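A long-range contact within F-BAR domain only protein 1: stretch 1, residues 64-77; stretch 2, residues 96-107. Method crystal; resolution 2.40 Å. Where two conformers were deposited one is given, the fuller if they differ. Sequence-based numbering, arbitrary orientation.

Stretch 1, residues 64-77: NAPVLSFRLVNISR
Stretch 2 (96-107) DPDTKDFWFNMQ

Residues 69-73 and 99-104 form neighbouring antiparallel β-strands whose axes approach to 4.6 Å, with N-to-C directions 159° apart. Phi/psi values are extended throughout, for example -131/142 at Ser-69 and -149/145 at Thr-99, with Leu-72 (-96/136) and Phe-104 (-79/149) less negative in phi. Ser-69 pairs with Trp-103, Arg-71 with Asp-101 and Val-73 with Thr-99 as non-hydrogen-bonded pairs (CA-CA 4.5, 4.5 and 4.7 Å); the wider pairs, Phe-70 with Phe-102 (5.5 Å) and Leu-72 with Lys-100 (5.2 Å), carry reciprocal hydrogen bonds. Phe-70 N donates to Phe-102 O and Phe-102 N to Phe-70 O, both at 3.0 Å; Leu-72 N reaches Lys-100 O at 2.8 Å, and Lys-100 N reaches Leu-72 O at 3.1 Å. Phe-104 N to Leu-68 O (3.0 Å) extends the ladder. Beyond the strand, Asn-74 turns to 53/47, while Met-106 begins a helix at -75/-25.

Alternation places Phe-70, Leu-72, Lys-100 and Phe-102 on one face. Phe-70 (chi1 p, chi2 87°) and Phe-102 (m, -87°) lie nearly parallel but slid apart, centroids 5.5 Å apart and planes at 27°. With the rings offset in this way, Phe-102 CB lies over the Phe-70 ring face, 4.0 Å from its centroid, in a CH-pi contact. Leu-72 CD1 (mt rotamer) packs 3.6 Å from Phe-102 CE2, and Phe-104 CE2 lies at the Phe-70 ring edge, 3.9 Å from Phe-70 CE2.

On the other face, opposite charges join Arg-71 (chi1-chi3 t, t, m) to Asp-101 (chi1 m) in a salt bridge, Arg-71 NH1 to Asp-101 OD1 3.1 Å. Ser-69 OG (chi1 t) donates to Phe-102 O at 3.3 Å and sits over the Trp-103 ring.

At the end near the helix, Leu-68 CG (tp) meets Phe-104 CD2 at 3.6 Å. Met-106 (mmm) curls back so that its SD accepts a weak hydrogen bond from Leu-68 N at 3.5 Å.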

ATOM      1  N   ASN B  64     -22.654  -4.452  27.945  1.00 81.86           N
ATOM      2  CA  ASN B  64     -21.604  -5.216  28.607  1.00 88.42           C
ATOM      3  C   ASN B  64     -20.881  -6.155  27.651  1.00 79.21           C
ATOM      4  O   ASN B  64     -20.163  -7.049  28.108  1.00 81.90           O
ATOM      5  CB  ASN B  64     -22.178  -6.017  29.778  1.00107.18           C
ATOM      6  CG  ASN B  64     -22.414  -5.170  31.006  1.00126.18           C
ATOM      7  OD1 ASN B  64     -21.768  -4.141  31.198  1.00134.21           O
ATOM      8  ND2 ASN B  64     -23.339  -5.603  31.852  1.00140.16           N
ATOM      9  N   ALA B  65     -21.098  -5.996  26.348  1.00 82.13           N
ATOM     10  CA  ALA B  65     -20.537  -6.887  25.342  1.00 72.96           C
ATOM     11  C   ALA B  65     -19.034  -7.068  25.541  1.00 55.00           C
ATOM     12  O   ALA B  65     -18.339  -6.117  25.918  1.00 51.60           O
ATOM     13  CB  ALA B  65     -20.814  -6.332  23.945  1.00 65.82           C
ATOM     14  N   PRO B  66     -18.501  -8.266  25.299  1.00 54.02           N
ATOM     15  CA  PRO B  66     -17.085  -8.532  25.584  1.00 59.22           C
ATOM     16  C   PRO B  66     -16.147  -7.706  24.720  1.00 55.05           C
ATOM     17  O   PRO B  66     -16.487  -7.260  23.626  1.00 41.52           O
ATOM     18  CB  PRO B  66     -16.937 -10.023  25.288  1.00 38.58           C
ATOM     19  CG  PRO B  66     -18.029 -10.319  24.362  1.00 56.05           C
ATOM     20  CD  PRO B  66     -19.170  -9.434  24.720  1.00 47.43           C
ATOM     21  N   VAL B  67     -14.925  -7.563  25.217  1.00 48.61           N
ATOM     22  CA  VAL B  67     -13.973  -6.585  24.711  1.00 52.07           C
ATOM     23  C   VAL B  67     -13.267  -7.124  23.475  1.00 38.65           C
ATOM     24  O   VAL B  67     -12.531  -8.112  23.541  1.00 58.07           O
ATOM     25  CB  VAL B  67     -12.953  -6.227  25.798  1.00 51.59           C
ATOM     26  CG1 VAL B  67     -11.913  -5.265  25.265  1.00 41.58           C
ATOM     27  CG2 VAL B  67     -13.660  -5.654  26.992  1.00 64.82           C
ATOM     28  N   LEU B  68     -13.452  -6.444  22.358  1.00 37.43           N
ATOM     29  CA  LEU B  68     -12.721  -6.754  21.145  1.00 25.53           C
ATOM     30  C   LEU B  68     -11.295  -6.237  21.287  1.00 31.66           C
ATOM     31  O   LEU B  68     -11.082  -5.049  21.516  1.00 40.53           O
ATOM     32  CB  LEU B  68     -13.427  -6.127  19.950  1.00 25.15           C
ATOM     33  CG  LEU B  68     -12.737  -6.235  18.603  1.00 25.78           C
ATOM     34  CD1 LEU B  68     -12.427  -7.660  18.288  1.00 27.19           C
ATOM     35  CD2 LEU B  68     -13.624  -5.653  17.562  1.00 28.18           C
ATOM     36  N   SER B  69     -10.323  -7.128  21.165  1.00 40.93           N
ATOM     37  CA  SER B  69      -8.928  -6.815  21.407  1.00 32.27           C
ATOM     38  C   SER B  69      -8.080  -7.328  20.255  1.00 34.20           C
ATOM     39  O   SER B  69      -8.364  -8.392  19.714  1.00 43.18           O
ATOM     40  CB  SER B  69      -8.458  -7.439  22.702  1.00 39.55           C
ATOM     41  OG  SER B  69      -7.076  -7.199  22.885  1.00 67.21           O
ATOM     42  N   PHE B  70      -7.056  -6.574  19.861  1.00 44.00           N
ATOM     43  CA  PHE B  70      -6.196  -7.022  18.772  1.00 37.02           C
ATOM     44  C   PHE B  70      -4.740  -6.655  19.024  1.00 34.52           C
ATOM     45  O   PHE B  70      -4.409  -5.903  19.935  1.00 40.93           O
ATOM     46  CB  PHE B  70      -6.663  -6.482  17.426  1.00 36.16           C
ATOM     47  CG  PHE B  70      -6.529  -5.001  17.261  1.00 37.21           C
ATOM     48  CD1 PHE B  70      -5.350  -4.447  16.795  1.00 44.77           C
ATOM     49  CD2 PHE B  70      -7.597  -4.169  17.501  1.00 34.17           C
ATOM     50  CE1 PHE B  70      -5.226  -3.101  16.611  1.00 26.69           C
ATOM     51  CE2 PHE B  70      -7.476  -2.818  17.317  1.00 35.50           C
ATOM     52  CZ  PHE B  70      -6.283  -2.283  16.866  1.00 31.13           C
ATOM     53  N   ARG B  71      -3.871  -7.222  18.198  1.00 36.38           N
ATOM     54  CA  ARG B  71      -2.427  -7.110  18.336  1.00 37.80           C
ATOM     55  C   ARG B  71      -1.800  -6.745  16.995  1.00 44.01           C
ATOM     56  O   ARG B  71      -2.164  -7.316  15.965  1.00 39.45           O
ATOM     57  CB  ARG B  71      -1.866  -8.441  18.810  1.00 40.23           C
ATOM     58  CG  ARG B  71      -0.454  -8.425  19.274  1.00 52.92           C
ATOM     59  CD  ARG B  71       0.084  -9.843  19.418  1.00 58.59           C
ATOM     60  NE  ARG B  71      -0.675 -10.631  20.380  1.00 68.18           N
ATOM     61  CZ  ARG B  71      -0.527 -10.559  21.696  1.00 83.35           C
ATOM     62  NH1 ARG B  71       0.345  -9.717  22.235  1.00 81.83           N
ATOM     63  NH2 ARG B  71      -1.270 -11.327  22.474  1.00 61.78           N
ATOM     64  N   LEU B  72      -0.844  -5.819  17.002  1.00 45.46           N
ATOM     65  CA  LEU B  72       0.010  -5.608  15.836  1.00 37.02           C
ATOM     66  C   LEU B  72       1.307  -6.385  15.985  1.00 37.06           C
ATOM     67  O   LEU B  72       1.937  -6.359  17.039  1.00 52.70           O
ATOM     68  CB  LEU B  72       0.327  -4.133  15.643  1.00 37.84           C
ATOM     69  CG  LEU B  72      -0.825  -3.145  15.664  1.00 39.07           C
ATOM     70  CD1 LEU B  72      -0.250  -1.757  15.602  1.00 41.18           C
ATOM     71  CD2 LEU B  72      -1.749  -3.391  14.499  1.00 31.07           C
ATOM     72  N   VAL B  73       1.731  -7.041  14.909  1.00 41.44           N
ATOM     73  CA  VAL B  73       2.901  -7.904  14.948  1.00 53.28           C
ATOM     74  C   VAL B  73       3.835  -7.555  13.806  1.00 60.20           C
ATOM     75  O   VAL B  73       3.426  -6.973  12.801  1.00 57.76           O
ATOM     76  CB  VAL B  73       2.523  -9.394  14.879  1.00 62.29           C
ATOM     77  CG1 VAL B  73       1.675  -9.782  16.064  1.00 55.16           C
ATOM     78  CG2 VAL B  73       1.781  -9.667  13.610  1.00 52.47           C
ATOM     79  N   ASN B  74       5.102  -7.940  13.976  0.50 91.51           N
ATOM     80  CA  ASN B  74       6.171  -7.652  13.019  0.50 76.99           C
ATOM     81  C   ASN B  74       6.238  -6.161  12.706  0.50 74.90           C
ATOM     82  O   ASN B  74       6.324  -5.746  11.552  0.50 70.13           O
ATOM     83  CB  ASN B  74       6.013  -8.474  11.740  0.50 76.25           C
ATOM     84  CG  ASN B  74       7.251  -8.435  10.869  0.50 83.02           C
ATOM     85  OD1 ASN B  74       8.359  -8.222  11.359  0.50 99.83           O
ATOM     86  ND2 ASN B  74       7.069  -8.627   9.570  0.50 72.79           N
ATOM     87  N   ILE B  75       6.206  -5.347  13.757  1.00 65.70           N
ATOM     88  CA  ILE B  75       6.136  -3.904  13.620  1.00 60.38           C
ATOM     89  C   ILE B  75       7.485  -3.236  13.830  1.00 59.04           C
ATOM     90  O   ILE B  75       7.546  -2.019  13.986  1.00 63.03           O
ATOM     91  CB  ILE B  75       5.085  -3.329  14.568  1.00 73.95           C
ATOM     92  CG1 ILE B  75       5.395  -3.753  15.994  1.00 57.89           C
ATOM     93  CG2 ILE B  75       3.715  -3.826  14.167  1.00 78.19           C
ATOM     94  CD1 ILE B  75       4.578  -3.040  17.001  1.00 70.98           C
ATOM     95  N   SER B  76       8.559  -4.014  13.934  1.00 74.35           N
ATOM     96  CA  SER B  76       9.887  -3.437  14.088  1.00 64.60           C
ATOM     97  C   SER B  76      10.230  -2.452  12.976  1.00 45.12           C
ATOM     98  O   SER B  76      11.008  -1.532  13.210  1.00 51.38           O
ATOM     99  CB  SER B  76      10.931  -4.538  14.154  1.00 51.94           C
ATOM    100  OG  SER B  76      10.924  -5.284  12.959  1.00 72.95           O
ATOM    101  N   ARG B  77       9.677  -2.622  11.781  1.00 48.75           N
ATOM    102  CA  ARG B  77       9.986  -1.749  10.659  1.00 44.32           C
ATOM    103  C   ARG B  77       9.171  -0.465  10.645  1.00 48.27           C
ATOM    104  O   ARG B  77       9.404   0.380   9.784  1.00 59.77           O
ATOM    105  CB  ARG B  77       9.777  -2.475   9.327  1.00 85.50           C
ATOM    106  CG  ARG B  77      10.848  -3.496   8.963  1.00 90.25           C
ATOM    107  CD  ARG B  77      10.619  -4.013   7.554  1.00 82.91           C
ATOM    108  NE  ARG B  77      11.659  -4.925   7.095  1.00 90.71           N
ATOM    109  CZ  ARG B  77      11.914  -5.169   5.813  1.00109.45           C
ATOM    110  NH1 ARG B  77      11.212  -4.559   4.864  1.00 82.76           N
ATOM    111  NH2 ARG B  77      12.878  -6.013   5.475  1.00114.20           N
ATOM    112  N   ASP B  96       7.382  -4.005  24.412  1.00106.91           N
ATOM    113  CA  ASP B  96       7.720  -5.006  23.411  1.00 95.95           C
ATOM    114  C   ASP B  96       7.948  -4.330  22.064  1.00 93.20           C
ATOM    115  O   ASP B  96       7.058  -3.624  21.575  1.00 94.51           O
ATOM    116  CB  ASP B  96       6.626  -6.061  23.308  1.00 82.90           C
ATOM    117  CG  ASP B  96       7.021  -7.231  22.422  1.00 84.14           C
ATOM    118  OD1 ASP B  96       7.822  -7.059  21.485  1.00 84.66           O
ATOM    119  OD2 ASP B  96       6.549  -8.349  22.686  1.00 80.59           O
ATOM    120  N   PRO B  97       9.131  -4.474  21.468  1.00101.66           N
ATOM    121  CA  PRO B  97       9.405  -3.790  20.196  1.00 95.58           C
ATOM    122  C   PRO B  97       8.693  -4.383  18.995  1.00 98.84           C
ATOM    123  O   PRO B  97       8.437  -3.650  18.033  1.00 85.45           O
ATOM    124  CB  PRO B  97      10.921  -3.927  20.060  1.00 94.17           C
ATOM    125  CG  PRO B  97      11.210  -5.204  20.756  1.00 90.97           C
ATOM    126  CD  PRO B  97      10.286  -5.258  21.929  1.00 93.19           C
ATOM    127  N   ASP B  98       8.420  -5.686  18.985  1.00100.94           N
ATOM    128  CA  ASP B  98       7.838  -6.342  17.820  1.00 90.40           C
ATOM    129  C   ASP B  98       6.332  -6.524  17.892  1.00 75.61           C
ATOM    130  O   ASP B  98       5.753  -7.071  16.951  1.00 74.11           O
ATOM    131  CB  ASP B  98       8.489  -7.702  17.596  1.00103.04           C
ATOM    132  CG  ASP B  98       9.623  -7.641  16.605  1.00116.24           C
ATOM    133  OD1 ASP B  98       9.459  -6.965  15.571  1.00101.07           O
ATOM    134  OD2 ASP B  98      10.676  -8.261  16.861  1.00119.40           O
ATOM    135  N   THR B  99       5.688  -6.105  18.978  1.00 77.71           N
ATOM    136  CA  THR B  99       4.272  -6.375  19.186  1.00 65.56           C
ATOM    137  C   THR B  99       3.642  -5.248  19.991  1.00 62.38           C
ATOM    138  O   THR B  99       4.288  -4.691  20.878  1.00 72.03           O
ATOM    139  CB  THR B  99       4.121  -7.713  19.907  1.00 62.64           C
ATOM    140  OG1 THR B  99       4.333  -8.774  18.971  1.00 75.67           O
ATOM    141  CG2 THR B  99       2.770  -7.853  20.546  1.00 74.07           C
ATOM    142  N   LYS B 100       2.382  -4.923  19.697  1.00 55.16           N
ATOM    143  CA  LYS B 100       1.652  -3.975  20.528  1.00 58.54           C
ATOM    144  C   LYS B 100       0.167  -4.298  20.546  1.00 43.60           C
ATOM    145  O   LYS B 100      -0.417  -4.619  19.513  1.00 52.38           O
ATOM    146  CB  LYS B 100       1.839  -2.530  20.064  1.00 59.56           C
ATOM    147  CG  LYS B 100       1.612  -1.559  21.208  1.00 69.66           C
ATOM    148  CD  LYS B 100       1.470  -0.117  20.782  1.00 75.83           C
ATOM    149  CE  LYS B 100       1.503   0.773  22.011  1.00 62.65           C
ATOM    150  NZ  LYS B 100       0.837   0.110  23.168  1.00 79.68           N
ATOM    151  N   ASP B 101      -0.446  -4.128  21.711  1.00 43.83           N
ATOM    152  CA  ASP B 101      -1.828  -4.498  21.952  1.00 43.62           C
ATOM    153  C   ASP B 101      -2.730  -3.278  22.031  1.00 41.58           C
ATOM    154  O   ASP B 101      -2.330  -2.212  22.499  1.00 46.08           O
ATOM    155  CB  ASP B 101      -1.982  -5.285  23.254  1.00 63.94           C
ATOM    156  CG  ASP B 101      -1.412  -6.670  23.169  1.00 46.41           C
ATOM    157  OD1 ASP B 101      -0.192  -6.806  23.002  1.00 54.40           O
ATOM    158  OD2 ASP B 101      -2.196  -7.623  23.239  1.00 48.71           O
ATOM    159  N   PHE B 102      -3.963  -3.466  21.580  1.00 41.19           N
ATOM    160  CA  PHE B 102      -4.991  -2.448  21.641  1.00 38.80           C
ATOM    161  C   PHE B 102      -6.311  -3.081  22.048  1.00 39.75           C
ATOM    162  O   PHE B 102      -6.613  -4.209  21.665  1.00 45.65           O
ATOM    163  CB  PHE B 102      -5.142  -1.765  20.293  1.00 39.06           C
ATOM    164  CG  PHE B 102      -3.937  -0.993  19.885  1.00 48.58           C
ATOM    165  CD1 PHE B 102      -3.777   0.319  20.279  1.00 39.51           C
ATOM    166  CD2 PHE B 102      -2.958  -1.578  19.105  1.00 48.41           C
ATOM    167  CE1 PHE B 102      -2.664   1.024  19.905  1.00 53.31           C
ATOM    168  CE2 PHE B 102      -1.850  -0.875  18.724  1.00 44.34           C
ATOM    169  CZ  PHE B 102      -1.700   0.425  19.124  1.00 51.92           C
ATOM    170  N   TRP B 103      -7.093  -2.351  22.833  1.00 46.04           N
ATOM    171  CA  TRP B 103      -8.430  -2.770  23.226  1.00 41.55           C
ATOM    172  C   TRP B 103      -9.432  -1.730  22.766  1.00 33.43           C
ATOM    173  O   TRP B 103      -9.160  -0.536  22.816  1.00 41.28           O
ATOM    174  CB  TRP B 103      -8.551  -2.953  24.741  1.00 48.84           C
ATOM    175  CG  TRP B 103      -7.570  -3.917  25.281  1.00 65.56           C
ATOM    176  CD1 TRP B 103      -7.804  -5.214  25.629  1.00 72.10           C
ATOM    177  CD2 TRP B 103      -6.185  -3.678  25.530  1.00 52.87           C
ATOM    178  NE1 TRP B 103      -6.650  -5.799  26.079  1.00 68.94           N
ATOM    179  CE2 TRP B 103      -5.640  -4.877  26.029  1.00 63.26           C
ATOM    180  CE3 TRP B 103      -5.353  -2.570  25.383  1.00 68.33           C
ATOM    181  CZ2 TRP B 103      -4.299  -4.998  26.381  1.00 71.89           C
ATOM    182  CZ3 TRP B 103      -4.022  -2.693  25.733  1.00 74.94           C
ATOM    183  CH2 TRP B 103      -3.508  -3.896  26.224  1.00 56.72           C
ATOM    184  N   PHE B 104     -10.592  -2.179  22.333  1.00 32.79           N
ATOM    185  CA  PHE B 104     -11.648  -1.257  21.976  1.00 35.98           C
ATOM    186  C   PHE B 104     -12.358  -0.740  23.217  1.00 48.05           C
ATOM    187  O   PHE B 104     -12.497  -1.442  24.219  1.00 34.85           O
ATOM    188  CB  PHE B 104     -12.673  -1.930  21.075  1.00 30.45           C
ATOM    189  CG  PHE B 104     -12.357  -1.834  19.632  1.00 30.46           C
ATOM    190  CD1 PHE B 104     -12.770  -0.763  18.892  1.00 31.84           C
ATOM    191  CD2 PHE B 104     -11.643  -2.833  19.014  1.00 37.11           C
ATOM    192  CE1 PHE B 104     -12.474  -0.690  17.569  1.00 24.90           C
ATOM    193  CE2 PHE B 104     -11.348  -2.752  17.697  1.00 27.50           C
ATOM    194  CZ  PHE B 104     -11.767  -1.685  16.976  1.00 27.62           C
ATOM    195  N   ASN B 105     -12.844   0.491  23.117  1.00 38.54           N
ATOM    196  CA  ASN B 105     -13.837   0.993  24.044  1.00 37.19           C
ATOM    197  C   ASN B 105     -15.198   0.565  23.515  1.00 34.20           C
ATOM    198  O   ASN B 105     -15.659   1.081  22.496  1.00 34.63           O
ATOM    199  CB  ASN B 105     -13.725   2.512  24.126  1.00 51.22           C
ATOM    200  CG  ASN B 105     -14.701   3.139  25.105  1.00 51.22           C
ATOM    201  OD1 ASN B 105     -14.294   3.900  25.973  1.00 65.49           O
ATOM    202  ND2 ASN B 105     -15.977   2.848  24.964  1.00 55.99           N
ATOM    203  N   MET B 106     -15.861  -0.349  24.206  1.00 41.97           N
ATOM    204  CA  MET B 106     -17.028  -0.950  23.577  1.00 36.99           C
ATOM    205  C   MET B 106     -18.213  -0.006  23.577  1.00 35.71           C
ATOM    206  O   MET B 106     -19.080  -0.103  22.708  1.00 40.61           O
ATOM    207  CB  MET B 106     -17.393  -2.267  24.261  1.00 46.32           C
ATOM    208  CG  MET B 106     -16.309  -3.337  24.217  1.00 33.79           C
ATOM    209  SD  MET B 106     -15.644  -3.775  22.606  1.00 44.52           S
ATOM    210  CE  MET B 106     -17.084  -4.304  21.730  1.00 27.46           C
ATOM    211  N   GLN B 107     -18.248   0.934  24.511  1.00 36.89           N
ATOM    212  CA  GLN B 107     -19.326   1.915  24.525  0.50 62.72           C
ATOM    213  C   GLN B 107     -19.169   2.912  23.381  1.00 34.82           C
ATOM    214  O   GLN B 107     -20.125   3.201  22.662  1.00 41.54           O
ATOM    215  CB  GLN B 107     -19.370   2.617  25.886  0.50 61.37           C
ATOM    216  CG  GLN B 107     -19.813   1.712  27.041  0.50 55.19           C
ATOM    217  CD  GLN B 107     -19.541   2.314  28.414  0.50 50.78           C
ATOM    218  OE1 GLN B 107     -20.443   2.802  29.088  0.50 40.71           O
ATOM    219  NE2 GLN B 107     -18.294   2.257  28.840  0.50 52.77           N
TER